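PDB 6B1Z: glutamate--tRNA ligase from Elizabethkingia anophelis, which catalyses the ATP-dependent attachment of glutamate to its cognate tRNA, supplying glutamyl-tRNA for protein synthesis. Local coordinates for residues Glu10-Arg15 and Lys40-Asp45. Sequence-based numbering, arbitrary orientation.
Sequences EKVRVR and KHNGGD. With FMT (formic acid), chain C.
Asp45 meets Arg13 and Lys11 through a carboxylate whose CG lies anti to its own carbonyl carbon (chi1 -51°), while Arg13 swings its CG beside the backbone N and then bends at chi3 (54°), which turns NE. The side chains of Arg13 and Asp45 cross obliquely. Arg13 NH1 gives a hydrogen bond and salt bridge to Asp45 OD2 at 2.9 Å; the oxygen lies near the guanidinium plane, whereas NH1 reaches OD2 on the anti side and well out of the carboxylate plane, through a bent bond, and CG of Arg13 lies against the same oxygen. The other oxygen is taken by Lys11, whose chain, bent at three successive torsions, crosses Asp45 at about a right angle and sets NZ above the carboxylate plane, 3.0 Å from Asp45 OD1. Lys11 NZ also donates to Gly43 O at 3.2 Å, on a lone pair in the carbonyl plane. Two cations thus share one carboxylate, which probably keeps it ionised; Arg13 NH1 is further paired with Glu79, and its NE donates to Met221 O.

The backbones come together where strand 13-16 begins to pair in parallel with strand 45-48, at the bridge of Arg13 with Asp45. Asp45 N donates to Val12 O at 3.0 Å, and Val14 N returns a nearly straight bond to Asp45 O (175° at the hydrogen). With helix 26-41 these strands make up a beta-alpha-beta unit of the class I synthetase catalytic domain, and the helix closes in a Schellman motif, with Gly43 at positive phi as the C-prime residue. At Gly44 the chain passes so close that its CA lies 3.2 Å from Val12 O, a position where glycine leaves room for the carbonyl. Just before the glycines, Asn42 CB packs on Val12 CG2 at 3.9 Å, and a water bridges Val12 N to Asn42 O.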
loop_
_atom_site.group_PDB
_atom_site.type_symbol
_atom_site.label_atom_id
_atom_site.label_comp_id
_atom_site.label_asym_id
_atom_site.label_seq_id
_atom_site.Cartn_x
_atom_site.Cartn_y
_atom_site.Cartn_z
ATOM N N GLU A 10 -25.565 14.179 -11.196
ATOM C CA GLU A 10 -25.699 12.728 -11.145
ATOM C C GLU A 10 -24.348 12.044 -11.342
ATOM O O GLU A 10 -24.126 10.933 -10.854
ATOM C CB GLU A 10 -26.692 12.243 -12.203
ATOM N N LYS A 11 -23.449 12.713 -12.062
ATOM C CA LYS A 11 -22.148 12.135 -12.370
ATOM C C LYS A 11 -21.294 12.087 -11.109
ATOM O O LYS A 11 -20.986 13.130 -10.522
ATOM C CB LYS A 11 -21.444 12.946 -13.453
ATOM C CG LYS A 11 -20.217 12.263 -14.066
ATOM C CD LYS A 11 -20.605 11.444 -15.292
ATOM C CE LYS A 11 -19.565 11.553 -16.400
ATOM N NZ LYS A 11 -18.334 10.763 -16.110
ATOM N N VAL A 12 -20.910 10.879 -10.701
ATOM C CA VAL A 12 -20.049 10.707 -9.537
ATOM C C VAL A 12 -18.664 11.267 -9.838
ATOM O O VAL A 12 -18.088 11.020 -10.905
ATOM C CB VAL A 12 -19.988 9.224 -9.143
ATOM C CG1 VAL A 12 -18.840 8.946 -8.207
ATOM C CG2 VAL A 12 -21.327 8.805 -8.533
ATOM N N ARG A 13 -18.122 12.040 -8.897
ATOM C CA ARG A 13 -16.755 12.548 -8.995
ATOM C C ARG A 13 -16.083 12.391 -7.639
ATOM O O ARG A 13 -16.578 12.919 -6.637
ATOM C CB ARG A 13 -16.748 14.014 -9.450
ATOM C CG ARG A 13 -17.246 14.196 -10.882
ATOM C CD ARG A 13 -17.346 15.647 -11.304
ATOM N NE ARG A 13 -16.099 16.387 -11.123
ATOM C CZ ARG A 13 -15.026 16.301 -11.911
ATOM N NH1 ARG A 13 -14.999 15.474 -12.961
ATOM N NH2 ARG A 13 -13.956 17.031 -11.626
ATOM N N VAL A 14 -14.981 11.648 -7.608
ATOM C CA VAL A 14 -14.215 11.400 -6.391
ATOM C C VAL A 14 -12.800 11.917 -6.607
ATOM O O VAL A 14 -12.349 12.084 -7.739
ATOM C CB VAL A 14 -14.186 9.902 -6.013
ATOM C CG1 VAL A 14 -15.601 9.386 -5.757
ATOM C CG2 VAL A 14 -13.488 9.091 -7.117
ATOM N N ARG A 15 -12.081 12.154 -5.512
ATOM C CA ARG A 15 -10.695 12.584 -5.654
ATOM C C ARG A 15 -9.799 11.939 -4.606
ATOM O O ARG A 15 -10.157 11.815 -3.431
ATOM C CB ARG A 15 -10.556 14.124 -5.593
ATOM C CG ARG A 15 -10.545 14.757 -4.184
ATOM C CD ARG A 15 -11.823 14.496 -3.385
ATOM N NE ARG A 15 -11.866 15.319 -2.177
ATOM C CZ ARG A 15 -11.296 15.005 -1.016
ATOM N NH1 ARG A 15 -10.635 13.859 -0.872
ATOM N NH2 ARG A 15 -11.392 15.848 0.015
ATOM N N LYS A 40 -15.420 4.068 -11.085
ATOM C CA LYS A 40 -15.619 3.245 -12.276
ATOM C C LYS A 40 -16.913 2.437 -12.190
ATOM O O LYS A 40 -17.603 2.250 -13.202
ATOM C CB LYS A 40 -14.417 2.325 -12.501
ATOM C CG LYS A 40 -13.122 3.062 -12.869
ATOM C CD LYS A 40 -13.304 4.053 -14.036
ATOM C CE LYS A 40 -12.670 5.424 -13.711
ATOM N NZ LYS A 40 -13.121 6.566 -14.585
ATOM N N HIS A 41 -17.260 1.953 -10.992
ATOM C CA HIS A 41 -18.518 1.228 -10.816
ATOM C C HIS A 41 -19.708 2.076 -11.246
ATOM O O HIS A 41 -20.679 1.562 -11.818
ATOM C CB HIS A 41 -18.668 0.810 -9.347
ATOM C CG HIS A 41 -19.940 0.078 -9.043
ATOM N ND1 HIS A 41 -20.091 -1.276 -9.253
ATOM C CD2 HIS A 41 -21.116 0.510 -8.528
ATOM C CE1 HIS A 41 -21.304 -1.646 -8.886
ATOM N NE2 HIS A 41 -21.946 -0.581 -8.439
ATOM N N ASN A 42 -19.630 3.382 -11.008
ATOM C CA ASN A 42 -20.732 4.291 -11.276
ATOM C C ASN A 42 -20.529 5.124 -12.538
ATOM O O ASN A 42 -21.296 6.064 -12.776
ATOM C CB ASN A 42 -20.951 5.186 -10.057
ATOM C CG ASN A 42 -21.504 4.410 -8.886
ATOM O OD1 ASN A 42 -22.647 3.956 -8.923
ATOM N ND2 ASN A 42 -20.690 4.222 -7.852
ATOM N N GLY A 43 -19.543 4.782 -13.364
ATOM C CA GLY A 43 -19.315 5.511 -14.601
ATOM C C GLY A 43 -18.911 6.954 -14.396
ATOM O O GLY A 43 -19.265 7.814 -15.211
ATOM N N GLY A 44 -18.192 7.245 -13.311
ATOM C CA GLY A 44 -17.806 8.588 -12.961
ATOM C C GLY A 44 -16.315 8.821 -13.098
ATOM O O GLY A 44 -15.586 8.034 -13.719
ATOM N N ASP A 45 -15.848 9.902 -12.476
ATOM C CA ASP A 45 -14.505 10.441 -12.677
ATOM C C ASP A 45 -13.643 10.303 -11.428
ATOM O O ASP A 45 -14.112 10.525 -10.306
ATOM C CB ASP A 45 -14.569 11.922 -13.062
ATOM C CG ASP A 45 -15.510 12.190 -14.221
ATOM O OD1 ASP A 45 -15.503 11.394 -15.187
ATOM O OD2 ASP A 45 -16.251 13.201 -14.180
HETATM C C FMT C . -9.367 14.665 2.500
HETATM O O1 FMT C . -9.392 13.685 1.746
HETATM O O2 FMT C . -10.317 15.449 2.655
HETATM O O HOH W 1 -21.836 8.731 -12.391
#